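PDB 5O4J: HcgC from Methanococcus maripaludis S2, which transfers a methyl group from S-adenosylmethionine to a ring carbon of a pyridinol, probably as a step in building the iron-guanylylpyridinol cofactor of [Fe]-hydrogenase. Local coordinates for residues A[176-179]-A[180-184]; A[207-210]-A[211-215]; A[219-222]-A[223-227]. All coordinates share one frame; numbering follows the deposited sequence.

Contact 1 of 3, residues A[176-179]-A[180-184]; sequences GTMT and LVVDI. With PJL ((3~{E})-3-[(~{E})-3-oxidanylprop-2-enoyl]iminopropanoic acid), chain H; SAH (S-adenosyl-L-homocysteine), chain E.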
loop_
_atom_site.group_PDB
_atom_site.type_symbol
_atom_site.label_atom_id
_atom_site.label_comp_id
_atom_site.label_asym_id
_atom_site.label_seq_id
_atom_site.Cartn_x
_atom_site.Cartn_y
_atom_site.Cartn_z
ATOM N N GLY A 176 -8.922 9.254 17.177
ATOM C CA GLY A 176 -10.365 9.248 17.345
ATOM C C GLY A 176 -10.940 7.875 17.046
ATOM O O GLY A 176 -10.477 7.164 16.151
ATOM N N THR A 177 -11.967 7.501 17.808
ATOM C CA THR A 177 -12.605 6.202 17.600
ATOM C C THR A 177 -13.054 6.032 16.153
ATOM O O THR A 177 -12.788 5.001 15.534
ATOM C CB THR A 177 -13.771 6.046 18.571
ATOM O OG1 THR A 177 -13.278 6.224 19.911
ATOM C CG2 THR A 177 -14.416 4.674 18.467
ATOM N N MET A 178 -13.728 7.046 15.593
ATOM C CA MET A 178 -14.192 6.970 14.209
ATOM C C MET A 178 -13.030 6.768 13.239
ATOM O O MET A 178 -13.100 5.913 12.351
ATOM C CB MET A 178 -14.964 8.240 13.848
ATOM C CG MET A 178 -15.509 8.269 12.412
ATOM S SD MET A 178 -16.576 6.901 11.962
ATOM C CE MET A 178 -17.828 6.999 13.242
ATOM N N THR A 179 -11.975 7.585 13.359
ATOM C CA THR A 179 -10.810 7.448 12.480
ATOM C C THR A 179 -10.257 6.028 12.523
ATOM O O THR A 179 -9.958 5.424 11.482
ATOM C CB THR A 179 -9.705 8.435 12.886
ATOM O OG1 THR A 179 -10.149 9.783 12.731
ATOM C CG2 THR A 179 -8.435 8.235 12.056
ATOM N N LEU A 180 -10.087 5.498 13.729
ATOM C CA LEU A 180 -9.514 4.169 13.883
ATOM C C LEU A 180 -10.411 3.107 13.262
ATOM O O LEU A 180 -9.919 2.181 12.608
ATOM C CB LEU A 180 -9.271 3.876 15.357
ATOM C CG LEU A 180 -8.201 4.750 16.009
ATOM C CD1 LEU A 180 -8.258 4.606 17.521
ATOM C CD2 LEU A 180 -6.826 4.399 15.465
ATOM N N VAL A 181 -11.728 3.227 13.453
ATOM C CA VAL A 181 -12.667 2.269 12.868
ATOM C C VAL A 181 -12.574 2.302 11.345
ATOM O O VAL A 181 -12.491 1.258 10.684
ATOM C CB VAL A 181 -14.095 2.564 13.361
ATOM C CG1 VAL A 181 -15.141 1.790 12.562
ATOM C CG2 VAL A 181 -14.213 2.259 14.851
ATOM N N VAL A 182 -12.578 3.503 10.769
ATOM C CA VAL A 182 -12.454 3.658 9.321
ATOM C C VAL A 182 -11.171 3.004 8.828
ATOM O O VAL A 182 -11.167 2.241 7.861
ATOM C CB VAL A 182 -12.501 5.156 8.952
ATOM C CG1 VAL A 182 -12.097 5.378 7.495
ATOM C CG2 VAL A 182 -13.891 5.709 9.217
ATOM N N ASP A 183 -10.059 3.294 9.489
ATOM C CA ASP A 183 -8.777 2.793 9.014
ATOM C C ASP A 183 -8.667 1.278 9.183
ATOM O O ASP A 183 -8.074 0.596 8.343
ATOM C CB ASP A 183 -7.651 3.515 9.740
ATOM C CG ASP A 183 -7.507 4.954 9.308
ATOM O OD1 ASP A 183 -8.108 5.368 8.288
ATOM O OD2 ASP A 183 -6.766 5.686 9.996
ATOM N N ILE A 184 -9.211 0.739 10.278
ATOM C CA ILE A 184 -9.283 -0.707 10.454
ATOM C C ILE A 184 -10.013 -1.336 9.280
ATOM O O ILE A 184 -9.566 -2.334 8.699
ATOM C CB ILE A 184 -9.973 -1.045 11.789
ATOM C CG1 ILE A 184 -9.040 -0.736 12.956
ATOM C CG2 ILE A 184 -10.411 -2.518 11.842
ATOM C CD1 ILE A 184 -9.753 -0.647 14.298
HETATM O O14 PJL H . -13.643 11.538 15.493
HETATM C C12 PJL H . -12.572 11.356 14.837
HETATM O O13 PJL H . -12.025 10.246 14.681
HETATM C C10 PJL H . -11.834 12.492 14.162
HETATM C C4 PJL H . -11.888 13.782 14.937
HETATM N N5 PJL H . -12.864 14.573 14.835
HETATM C C6 PJL H . -12.942 15.746 15.494
HETATM O O8 PJL H . -13.573 16.686 15.034
HETATM C C7 PJL H . -12.262 15.952 16.797
HETATM C C2 PJL H . -11.522 14.997 17.354
HETATM O O1 PJL H . -10.895 15.143 18.498
HETATM N N SAH E . -11.801 11.696 20.809
HETATM C CA SAH E . -13.211 11.220 20.683
HETATM C CB SAH E . -13.949 12.077 19.656
HETATM C CG SAH E . -14.353 13.430 20.240
HETATM S SD SAH E . -15.335 14.377 19.104
HETATM C C SAH E . -13.280 9.785 20.245
HETATM O O SAH E . -14.409 9.262 20.074
HETATM O OXT SAH E . -12.211 9.188 20.060
HETATM C "C5'" SAH E . -15.715 15.806 20.075
HETATM C "C4'" SAH E . -16.843 15.573 21.074
HETATM O "O4'" SAH E . -16.749 16.567 22.102
HETATM C "C3'" SAH E . -18.204 15.770 20.434
HETATM O "O3'" SAH E . -19.207 14.984 21.097
HETATM C "C2'" SAH E . -18.421 17.251 20.632
HETATM O "O2'" SAH E . -19.789 17.666 20.548
HETATM C "C1'" SAH E . -17.864 17.460 22.020
HETATM N N9 SAH E . -17.346 18.815 22.263
HETATM C C8 SAH E . -16.650 19.586 21.397
HETATM N N7 SAH E . -16.313 20.756 21.998
HETATM C C5 SAH E . -16.784 20.709 23.260
HETATM C C6 SAH E . -16.768 21.603 24.433
HETATM N N6 SAH E . -16.166 22.812 24.357
HETATM N N1 SAH E . -17.376 21.174 25.556
HETATM C C2 SAH E . -17.969 19.974 25.646
HETATM N N3 SAH E . -18.028 19.108 24.620
HETATM C C4 SAH E . -17.459 19.427 23.432
#
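Leu180 N gives its hydrogen to Gly176 O at 3.0 Å, a nearly straight bond that opens helix 177-193 with Gly176 at the N-cap. The Leu180 branch leans back over the same carbonyl, its CG 3.3 Å from Gly176 O, while its side chain packs on Thr165 and Arg167 of strand 159-167. Val181 N bonds Thr177 O, and Val181 CG2, set beside its own backbone N (CG1 is anti to it, chi1 168°), rests against that oxygen. At Val182 the amide takes Met178 O; Val182 CG2 meets Met178 SD at 4.0 Å, the thioether chain having folded at chi2 and chi3. Asp183 lies alongside Thr179 and points the same way, Asp183 OD2 being 3.7 Å from Thr179 CG2, but its carboxylate is held by Ser172. Thr179 itself faces the ligand: its N and OG1 both donate to PJL O13, OG1 at 2.7 Å, and OG1 also bonds Thr174. Two residues earlier, Thr177 N reaches SAH OXT at 2.8 Å. Thr177 OG1 is tied to Ser53 and Lys29. Two ligand carboxylates are thus met at a helix N-terminus, whose dipole would probably help hold them, in the pocket of this Rossmann-like methyltransferase.

Contact 2 of 3, residues A[207-210]-A[211-215]; sequences YFEG and TVFHE. With SAH (S-adenosyl-L-homocysteine), chain E.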
loop_
_atom_site.group_PDB
_atom_site.type_symbol
_atom_site.label_atom_id
_atom_site.label_comp_id
_atom_site.label_asym_id
_atom_site.label_seq_id
_atom_site.Cartn_x
_atom_site.Cartn_y
_atom_site.Cartn_z
ATOM N N TYR A 207 -20.456 8.639 5.998
ATOM C CA TYR A 207 -20.077 9.722 6.896
ATOM C C TYR A 207 -20.986 9.675 8.126
ATOM O O TYR A 207 -21.912 10.473 8.296
ATOM C CB TYR A 207 -20.145 11.046 6.151
ATOM C CG TYR A 207 -19.795 12.248 6.979
ATOM C CD1 TYR A 207 -18.606 12.303 7.693
ATOM C CD2 TYR A 207 -20.636 13.342 7.030
ATOM C CE1 TYR A 207 -18.282 13.419 8.456
ATOM C CE2 TYR A 207 -20.324 14.455 7.790
ATOM C CZ TYR A 207 -19.150 14.487 8.494
ATOM O OH TYR A 207 -18.842 15.598 9.235
ATOM N N PHE A 208 -20.729 8.668 8.979
ATOM C CA PHE A 208 -21.540 8.467 10.178
ATOM C C PHE A 208 -21.555 9.712 11.048
ATOM O O PHE A 208 -22.541 9.996 11.736
ATOM C CB PHE A 208 -20.995 7.312 11.022
ATOM C CG PHE A 208 -20.853 6.014 10.291
ATOM C CD1 PHE A 208 -21.952 5.224 10.013
ATOM C CD2 PHE A 208 -19.597 5.561 9.926
ATOM C CE1 PHE A 208 -21.802 4.017 9.352
ATOM C CE2 PHE A 208 -19.439 4.364 9.268
ATOM C CZ PHE A 208 -20.536 3.590 8.978
ATOM N N GLU A 209 -20.433 10.413 11.098
ATOM C CA GLU A 209 -20.331 11.616 11.907
ATOM C C GLU A 209 -21.422 12.623 11.542
ATOM O O GLU A 209 -21.977 13.298 12.420
ATOM C CB GLU A 209 -18.932 12.190 11.710
ATOM C CG GLU A 209 -18.650 13.539 12.298
ATOM C CD GLU A 209 -17.286 14.039 11.866
ATOM O OE1 GLU A 209 -16.290 13.345 12.166
ATOM O OE2 GLU A 209 -17.215 15.094 11.193
ATOM N N GLY A 210 -21.749 12.724 10.248
ATOM C CA GLY A 210 -22.812 13.617 9.822
ATOM C C GLY A 210 -24.163 13.243 10.401
ATOM O O GLY A 210 -24.966 14.113 10.748
ATOM N N THR A 211 -24.442 11.941 10.501
ATOM C CA THR A 211 -25.703 11.513 11.099
ATOM C C THR A 211 -25.838 12.049 12.518
ATOM O O THR A 211 -26.925 12.459 12.937
ATOM C CB THR A 211 -25.783 9.990 11.091
ATOM O OG1 THR A 211 -25.476 9.510 9.774
ATOM C CG2 THR A 211 -27.157 9.524 11.512
ATOM N N VAL A 212 -24.733 12.083 13.262
ATOM C CA VAL A 212 -24.768 12.542 14.648
ATOM C C VAL A 212 -24.826 14.061 14.724
ATOM O O VAL A 212 -25.608 14.619 15.498
ATOM C CB VAL A 212 -23.549 12.015 15.428
ATOM C CG1 VAL A 212 -23.560 12.572 16.849
ATOM C CG2 VAL A 212 -23.551 10.501 15.468
ATOM N N PHE A 213 -23.960 14.751 13.978
ATOM C CA PHE A 213 -23.722 16.170 14.227
ATOM C C PHE A 213 -24.409 17.107 13.252
ATOM O O PHE A 213 -24.581 18.281 13.585
ATOM C CB PHE A 213 -22.223 16.455 14.225
ATOM C CG PHE A 213 -21.540 15.844 15.381
ATOM C CD1 PHE A 213 -21.548 16.484 16.601
ATOM C CD2 PHE A 213 -20.968 14.580 15.279
ATOM C CE1 PHE A 213 -20.968 15.902 17.699
ATOM C CE2 PHE A 213 -20.376 13.989 16.379
ATOM C CZ PHE A 213 -20.378 14.644 17.592
ATOM N N HIS A 214 -24.787 16.635 12.070
ATOM C CA HIS A 214 -25.506 17.454 11.106
ATOM C C HIS A 214 -26.987 17.110 11.056
ATOM O O HIS A 214 -27.825 17.993 11.231
ATOM C CB HIS A 214 -24.857 17.295 9.730
ATOM C CG HIS A 214 -23.427 17.734 9.700
ATOM N ND1 HIS A 214 -22.549 17.355 8.709
ATOM C CD2 HIS A 214 -22.720 18.512 10.555
ATOM C CE1 HIS A 214 -21.364 17.890 8.949
ATOM N NE2 HIS A 214 -21.440 18.592 10.065
ATOM N N GLU A 215 -27.324 15.829 10.908
ATOM C CA GLU A 215 -28.718 15.395 10.989
ATOM C C GLU A 215 -29.225 15.341 12.423
ATOM O O GLU A 215 -30.435 15.456 12.648
ATOM C CB GLU A 215 -28.851 14.011 10.342
ATOM C CG GLU A 215 -28.474 13.982 8.868
ATOM C CD GLU A 215 -28.353 12.564 8.334
ATOM O OE1 GLU A 215 -27.689 12.373 7.295
ATOM O OE2 GLU A 215 -28.919 11.646 8.958
HETATM N N SAH E . -11.801 11.696 20.809
HETATM C CA SAH E . -13.211 11.220 20.683
HETATM C CB SAH E . -13.949 12.077 19.656
HETATM C CG SAH E . -14.353 13.430 20.240
HETATM S SD SAH E . -15.335 14.377 19.104
HETATM C C SAH E . -13.280 9.785 20.245
HETATM O O SAH E . -14.409 9.262 20.074
HETATM O OXT SAH E . -12.211 9.188 20.060
HETATM C "C5'" SAH E . -15.715 15.806 20.075
HETATM C "C4'" SAH E . -16.843 15.573 21.074
HETATM O "O4'" SAH E . -16.749 16.567 22.102
HETATM C "C3'" SAH E . -18.204 15.770 20.434
HETATM O "O3'" SAH E . -19.207 14.984 21.097
HETATM C "C2'" SAH E . -18.421 17.251 20.632
HETATM O "O2'" SAH E . -19.789 17.666 20.548
HETATM C "C1'" SAH E . -17.864 17.460 22.020
HETATM N N9 SAH E . -17.346 18.815 22.263
HETATM C C8 SAH E . -16.650 19.586 21.397
HETATM N N7 SAH E . -16.313 20.756 21.998
HETATM C C5 SAH E . -16.784 20.709 23.260
HETATM C C6 SAH E . -16.768 21.603 24.433
HETATM N N6 SAH E . -16.166 22.812 24.357
HETATM N N1 SAH E . -17.376 21.174 25.556
HETATM C C2 SAH E . -17.969 19.974 25.646
HETATM N N3 SAH E . -18.028 19.108 24.620
HETATM C C4 SAH E . -17.459 19.427 23.432
#
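The rings of Tyr207 and His214 meet obliquely, their planes 51° apart and their centroids separated by 5.8 Å. His214 ND1 sits at the edge of the tyrosine ring, near its plane and 3.8 Å from Tyr207 CE2, while Tyr207 OH lies 3.4 Å from His214 CE1. Gly210 N sits over one face of the tyrosine ring, toward its rim, and a side chain at Gly210 would collide with that ring. Tyr207 OH goes on to donate to Glu209 OE2 at 2.6 Å, arriving from above the carboxylate plane, and also bonds Thr11 of the second subunit. Glu209, with CG anti to the backbone N (chi1 172°) and an extended chain, crosses Phe213 obliquely; Glu209 CG touches Phe213 CD2 at 3.9 Å, and the carboxylate stands almost perpendicular to the phenyl ring. The far edge of Phe213 faces the SAH ribose, Phe213 CE1 being 3.6 Å from SAH O2'. Gly210 O accepts both His214 N and Glu215 N. Helix 208-213 packs on helix 218-225 through Phe208 and Val212, and meets the second subunit through Glu209, bonded to Tyr200 of that chain, and through Phe213, which touches its Ile5.

Contact 3 of 3, residues A[219-222]-A[223-227]; sequences KKFL and TELNM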
loop_
_atom_site.group_PDB
_atom_site.type_symbol
_atom_site.label_atom_id
_atom_site.label_comp_id
_atom_site.label_asym_id
_atom_site.label_seq_id
_atom_site.Cartn_x
_atom_site.Cartn_y
_atom_site.Cartn_z
ATOM N N LYS A 219 -30.171 7.966 17.142
ATOM C CA LYS A 219 -30.779 6.656 16.932
ATOM C C LYS A 219 -30.448 6.113 15.546
ATOM O O LYS A 219 -30.095 4.934 15.394
ATOM C CB LYS A 219 -32.286 6.767 17.140
ATOM C CG LYS A 219 -33.051 5.472 16.983
ATOM C CD LYS A 219 -34.528 5.732 17.230
ATOM C CE LYS A 219 -35.381 4.510 16.961
ATOM N NZ LYS A 219 -36.811 4.813 17.233
ATOM N N LYS A 220 -30.542 6.968 14.524
ATOM C CA LYS A 220 -30.151 6.587 13.170
ATOM C C LYS A 220 -28.680 6.198 13.108
ATOM O O LYS A 220 -28.313 5.204 12.462
ATOM C CB LYS A 220 -30.451 7.753 12.220
ATOM C CG LYS A 220 -30.243 7.477 10.734
ATOM C CD LYS A 220 -30.656 8.706 9.917
ATOM C CE LYS A 220 -30.313 8.577 8.441
ATOM N NZ LYS A 220 -28.917 8.945 8.123
ATOM N N PHE A 221 -27.823 6.971 13.783
ATOM C CA PHE A 221 -26.395 6.670 13.837
ATOM C C PHE A 221 -26.156 5.273 14.395
ATOM O O PHE A 221 -25.382 4.492 13.837
ATOM C CB PHE A 221 -25.687 7.720 14.687
ATOM C CG PHE A 221 -24.281 7.346 15.088
ATOM C CD1 PHE A 221 -23.251 7.370 14.163
ATOM C CD2 PHE A 221 -23.992 7.023 16.398
ATOM C CE1 PHE A 221 -21.952 7.051 14.536
ATOM C CE2 PHE A 221 -22.690 6.704 16.785
ATOM C CZ PHE A 221 -21.672 6.711 15.852
ATOM N N LEU A 222 -26.792 4.955 15.522
ATOM C CA LEU A 222 -26.603 3.638 16.117
ATOM C C LEU A 222 -27.107 2.543 15.189
ATOM O O LEU A 222 -26.507 1.464 15.119
ATOM C CB LEU A 222 -27.295 3.576 17.474
ATOM C CG LEU A 222 -26.759 4.599 18.480
ATOM C CD1 LEU A 222 -27.592 4.586 19.751
ATOM C CD2 LEU A 222 -25.288 4.349 18.796
ATOM N N THR A 223 -28.203 2.804 14.465
ATOM C CA THR A 223 -28.687 1.850 13.471
ATOM C C THR A 223 -27.665 1.654 12.368
ATOM O O THR A 223 -27.413 0.520 11.935
ATOM C CB THR A 223 -30.008 2.330 12.870
ATOM O OG1 THR A 223 -30.995 2.393 13.902
ATOM C CG2 THR A 223 -30.477 1.396 11.746
ATOM N N GLU A 224 -27.059 2.750 11.908
ATOM C CA GLU A 224 -26.050 2.656 10.864
ATOM C C GLU A 224 -24.872 1.801 11.308
ATOM O O GLU A 224 -24.263 1.119 10.474
ATOM C CB GLU A 224 -25.604 4.056 10.458
ATOM C CG GLU A 224 -26.671 4.741 9.632
ATOM C CD GLU A 224 -26.409 6.207 9.395
ATOM O OE1 GLU A 224 -25.502 6.769 10.047
ATOM O OE2 GLU A 224 -27.111 6.783 8.531
ATOM N N LEU A 225 -24.528 1.822 12.602
ATOM C CA LEU A 225 -23.416 1.006 13.077
ATOM C C LEU A 225 -23.769 -0.473 13.114
ATOM O O LEU A 225 -22.868 -1.313 13.135
ATOM C CB LEU A 225 -22.975 1.455 14.473
ATOM C CG LEU A 225 -22.492 2.899 14.653
ATOM C CD1 LEU A 225 -22.013 3.074 16.078
ATOM C CD2 LEU A 225 -21.401 3.242 13.666
ATOM N N ASN A 226 -25.059 -0.802 13.115
ATOM C CA ASN A 226 -25.525 -2.184 13.222
ATOM C C ASN A 226 -25.567 -2.844 11.840
ATOM O O ASN A 226 -26.598 -3.325 11.369
ATOM C CB ASN A 226 -26.899 -2.207 13.884
ATOM C CG ASN A 226 -27.314 -3.592 14.324
ATOM O OD1 ASN A 226 -26.474 -4.443 14.607
ATOM N ND2 ASN A 226 -28.623 -3.821 14.392
ATOM N N MET A 227 -24.415 -2.823 11.186
ATOM C CA MET A 227 -24.252 -3.250 9.804
ATOM C C MET A 227 -22.895 -3.925 9.684
ATOM O O MET A 227 -21.930 -3.497 10.322
ATOM C CB MET A 227 -24.343 -2.057 8.838
ATOM C CG MET A 227 -23.981 -2.357 7.391
ATOM S SD MET A 227 -24.984 -3.675 6.677
ATOM C CE MET A 227 -24.226 -3.853 5.062
#
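Glu224 reaches back one turn to Lys220, and its side chain can be followed from the backbone outward. Glu224 CB rests against Phe221 O at 3.4 Å. CG, placed beside the backbone N and anti to the carbonyl carbon (chi1 -74°), passes close to Lys220 O, the same carbonyl that accepts Glu224 N. The chain then runs extended to the carboxylate, which splits its work. Glu224 OE2 takes Lys220 NZ at 2.8 Å in a salt bridge, met on the syn side and 31° out of the carboxylate plane, and is also paired with Lys206. OE1 lies near Phe221 CA and bonds Thr211. Lys220 comes to meet the acid with CG anti to its backbone N and a bend at the last torsion (chi4 -83°) that swings NZ onto it; the same ammonium also pairs with Glu215. With an alanine here in place of Glu224, Lys206 would probably lose this carboxylate and Thr211 its acceptor, while Lys220 would keep its pairing with Glu215 but lose this one.

Round the helix, Leu225 CG lies over one face of Phe221, 4.2 Å from the ring centroid, a CH-pi contact, and Leu225 CD1 meets Phe221 CZ at 3.7 Å. Thr223 grips Lys219 O twice, through N and OG1, which reach it from opposite faces of the carbonyl plane, Thr223 OG1 at 3.1 Å from Lys219 O. Helix 218-225 sets Phe221 against helix 208-213 and the loop residue Leu52, and Leu225 meets helix 18-37, touching Ile18 and Lys19.

Contacts 1, 2 and 3 follow one another along the chain; contacts 1 and 2 reach the bound ligands, contact 3 does not. Contacts 1 and 2, with centres 15 Å apart, both touch SAH, contact 1 at its carboxylate and contact 2 at its ribose; they join where Met178 CE packs on Phe208 CB at 3.9 Å. Both also face the second subunit. Contact 3 touches contact 2, centres 11 Å apart, but not contact 1, and the side chain of Phe221 is about 9 Å from SAH. Helices 208-213 and 218-225 are joined by Glu215 OE2 to Lys220 NZ at 2.8 Å and by Val212 CG2 against Phe221 CG at 3.3 Å.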